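PDB 2VI7: acetyltransferase PA1377 from Pseudomonas aeruginosa, which is a putative GNAT-family enzyme that probably transfers an acetyl group to an amine nitrogen of a substrate not yet identified. Local coordinates for residues Thr126-Asn131 / Val160-Met165. Numbering follows the deposited sequence.
Sequences TVYTDN and VDVYSM
Val127 and Tyr163 face each other as an antiparallel hydrogen-bonded pair, joining the end of strand 122-128 to strand 158-168 in the mixed sheet of this GNAT fold. Tyr163 N gives a nearly straight bond to Val127 O (2.7 Å), and Val127 N returns a more bent one to Tyr163 O (3.0 Å). Beyond this pair residues 128-131 turn away in a type I turn leading into helix 132-140; Thr129 N still reaches Asp161 O at 3.2 Å, but from 44° above the carbonyl plane.

The tightly packed, buried side belongs to Tyr128. With CG anti to the carbonyl carbon and beside the backbone N (chi1 -68°), the ring lays its CD2-CE2 side obliquely against two valines, whose methyls bring no polar group to bury: CD2 meets Val162 CG1 and CE2 meets Val160 CG2, each at 3.4 Å. Its hydroxyl is hydrogen-bonded to Val34 O, so a tyrosine can fill this buried place and still satisfy its polar tip.

The other side, partly open to solvent, carries Thr129 and Tyr163. Here the methyl CG2 of Thr129 sits over the centre of the Tyr163 ring, 3.6 Å from the centroid and 5° off the normal, a CH-pi contact. Threonine suits the place because its beta-branch supplies this methyl while OG1 points elsewhere, a hydroxyl being tolerated on a partly exposed side. Backbone bonds thus fix the register, and apolar and CH-pi contacts make up the rest.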
ATOM      1  N   THR A 126       1.353   7.972   6.289  1.00 23.54           N
ATOM      2  CA  THR A 126       0.848   7.387   7.525  1.00 22.71           C
ATOM      3  C   THR A 126       1.830   7.902   8.556  1.00 20.82           C
ATOM      4  O   THR A 126       2.990   8.128   8.245  1.00 20.05           O
ATOM      5  CB  THR A 126       0.868   5.827   7.520  1.00 23.18           C
ATOM      6  OG1 THR A 126       2.198   5.362   7.265  1.00 26.12           O
ATOM      7  CG2 THR A 126      -0.093   5.268   6.481  1.00 21.24           C
ATOM      8  N   VAL A 127       1.354   8.119   9.770  1.00 20.16           N
ATOM      9  CA  VAL A 127       2.202   8.622  10.840  1.00 19.99           C
ATOM     10  C   VAL A 127       1.681   8.042  12.155  1.00 20.46           C
ATOM     11  O   VAL A 127       0.474   7.879  12.348  1.00 21.78           O
ATOM     12  CB  VAL A 127       2.199  10.204  10.861  1.00 19.77           C
ATOM     13  CG1 VAL A 127       0.798  10.736  10.856  1.00 19.13           C
ATOM     14  CG2 VAL A 127       2.852  10.728  12.094  1.00 19.62           C
ATOM     15  N   TYR A 128       2.589   7.695  13.057  1.00 20.67           N
ATOM     16  CA  TYR A 128       2.185   7.135  14.343  1.00 20.81           C
ATOM     17  C   TYR A 128       1.322   8.125  15.109  1.00 20.85           C
ATOM     18  O   TYR A 128       1.677   9.290  15.217  1.00 22.28           O
ATOM     19  CB  TYR A 128       3.430   6.764  15.128  1.00 20.84           C
ATOM     20  CG  TYR A 128       4.159   5.601  14.485  1.00 22.40           C
ATOM     21  CD1 TYR A 128       5.514   5.676  14.175  1.00 21.22           C
ATOM     22  CD2 TYR A 128       3.477   4.422  14.164  1.00 22.30           C
ATOM     23  CE1 TYR A 128       6.177   4.602  13.559  1.00 20.52           C
ATOM     24  CE2 TYR A 128       4.129   3.348  13.544  1.00 22.61           C
ATOM     25  CZ  TYR A 128       5.478   3.446  13.248  1.00 21.67           C
ATOM     26  OH  TYR A 128       6.133   2.394  12.639  1.00 25.07           O
ATOM     27  N   THR A 129       0.193   7.659  15.641  1.00 21.79           N
ATOM     28  CA  THR A 129      -0.747   8.528  16.359  1.00 23.01           C
ATOM     29  C   THR A 129      -0.197   9.374  17.503  1.00 25.89           C
ATOM     30  O   THR A 129      -0.785  10.406  17.846  1.00 28.25           O
ATOM     31  CB  THR A 129      -1.950   7.742  16.923  1.00 19.77           C
ATOM     32  OG1 THR A 129      -1.488   6.759  17.855  1.00 23.82           O
ATOM     33  CG2 THR A 129      -2.718   7.076  15.815  1.00 17.43           C
ATOM     34  N   ASP A 130       0.922   8.967  18.091  1.00 28.67           N
ATOM     35  CA  ASP A 130       1.495   9.720  19.206  1.00 29.12           C
ATOM     36  C   ASP A 130       2.705  10.573  18.824  1.00 29.72           C
ATOM     37  O   ASP A 130       3.373  11.132  19.699  1.00 31.70           O
ATOM     38  CB  ASP A 130       1.864   8.759  20.342  1.00 31.25           C
ATOM     39  CG  ASP A 130       3.006   7.817  19.978  1.00 34.95           C
ATOM     40  OD1 ASP A 130       3.403   7.775  18.792  1.00 35.11           O
ATOM     41  OD2 ASP A 130       3.508   7.110  20.887  1.00 36.58           O
ATOM     42  N   ASN A 131       2.991  10.678  17.524  1.00 29.36           N
ATOM     43  CA  ASN A 131       4.119  11.485  17.045  1.00 28.51           C
ATOM     44  C   ASN A 131       3.596  12.887  16.730  1.00 27.52           C
ATOM     45  O   ASN A 131       3.299  13.203  15.583  1.00 26.25           O
ATOM     46  CB  ASN A 131       4.726  10.857  15.788  1.00 28.40           C
ATOM     47  CG  ASN A 131       6.055  11.495  15.391  1.00 29.21           C
ATOM     48  OD1 ASN A 131       6.473  12.512  15.951  1.00 29.53           O
ATOM     49  ND2 ASN A 131       6.722  10.896  14.407  1.00 28.19           N
ATOM     50  N   VAL A 160       1.460  -0.585  17.318  1.00 28.48           N
ATOM     51  CA  VAL A 160       1.054   0.795  17.489  1.00 26.42           C
ATOM     52  C   VAL A 160       0.111   1.202  16.369  1.00 26.67           C
ATOM     53  O   VAL A 160       0.031   0.532  15.341  1.00 26.37           O
ATOM     54  CB  VAL A 160       2.288   1.722  17.499  1.00 26.78           C
ATOM     55  CG1 VAL A 160       3.205   1.365  18.677  1.00 24.86           C
ATOM     56  CG2 VAL A 160       3.037   1.592  16.195  1.00 26.13           C
ATOM     57  N   ASP A 161      -0.618   2.292  16.574  1.00 26.41           N
ATOM     58  CA  ASP A 161      -1.553   2.770  15.568  1.00 25.74           C
ATOM     59  C   ASP A 161      -0.943   3.912  14.764  1.00 23.89           C
ATOM     60  O   ASP A 161       0.062   4.494  15.156  1.00 24.21           O
ATOM     61  CB  ASP A 161      -2.851   3.260  16.227  1.00 28.31           C
ATOM     62  CG  ASP A 161      -3.401   2.280  17.257  1.00 31.23           C
ATOM     63  OD1 ASP A 161      -3.342   1.053  17.024  1.00 31.11           O
ATOM     64  OD2 ASP A 161      -3.913   2.745  18.300  1.00 32.73           O
ATOM     65  N   VAL A 162      -1.547   4.210  13.623  1.00 22.63           N
ATOM     66  CA  VAL A 162      -1.090   5.306  12.791  1.00 21.35           C
ATOM     67  C   VAL A 162      -2.298   6.044  12.264  1.00 20.45           C
ATOM     68  O   VAL A 162      -3.407   5.521  12.250  1.00 18.68           O
ATOM     69  CB  VAL A 162      -0.275   4.842  11.538  1.00 21.61           C
ATOM     70  CG1 VAL A 162       0.903   3.986  11.953  1.00 22.04           C
ATOM     71  CG2 VAL A 162      -1.184   4.112  10.552  1.00 20.58           C
ATOM     72  N   TYR A 163      -2.066   7.279  11.855  1.00 20.37           N
ATOM     73  CA  TYR A 163      -3.099   8.085  11.239  1.00 22.33           C
ATOM     74  C   TYR A 163      -2.791   8.003   9.747  1.00 22.89           C
ATOM     75  O   TYR A 163      -1.637   8.131   9.328  1.00 23.90           O
ATOM     76  CB  TYR A 163      -3.017   9.543  11.696  1.00 21.81           C
ATOM     77  CG  TYR A 163      -3.587   9.783  13.068  1.00 22.36           C
ATOM     78  CD1 TYR A 163      -2.900  10.533  14.015  1.00 21.90           C
ATOM     79  CD2 TYR A 163      -4.824   9.261  13.421  1.00 24.27           C
ATOM     80  CE1 TYR A 163      -3.439  10.754  15.285  1.00 23.94           C
ATOM     81  CE2 TYR A 163      -5.369   9.476  14.687  1.00 24.11           C
ATOM     82  CZ  TYR A 163      -4.671  10.220  15.614  1.00 23.96           C
ATOM     83  OH  TYR A 163      -5.210  10.405  16.871  1.00 27.66           O
ATOM     84  N   SER A 164      -3.815   7.740   8.954  1.00 22.85           N
ATOM     85  CA  SER A 164      -3.663   7.681   7.512  1.00 23.41           C
ATOM     86  C   SER A 164      -4.030   9.091   7.054  1.00 23.28           C
ATOM     87  O   SER A 164      -5.155   9.523   7.262  1.00 23.25           O
ATOM     88  CB  SER A 164      -4.638   6.665   6.929  1.00 23.70           C
ATOM     89  OG  SER A 164      -4.416   6.516   5.543  1.00 32.24           O
ATOM     90  N   MET A 165      -3.083   9.811   6.458  1.00 23.45           N
ATOM     91  CA  MET A 165      -3.348  11.171   6.009  1.00 23.00           C
ATOM     92  C   MET A 165      -3.204  11.367   4.508  1.00 24.25           C
ATOM     93  O   MET A 165      -2.529  10.610   3.824  1.00 25.99           O
ATOM     94  CB  MET A 165      -2.430  12.148   6.729  1.00 22.74           C
ATOM     95  CG  MET A 165      -2.537  12.096   8.248  1.00 22.44           C
ATOM     96  SD  MET A 165      -1.402  13.248   9.006  1.00 23.60           S
ATOM     97  CE  MET A 165      -2.436  14.703   9.108  1.00 23.22           C
TER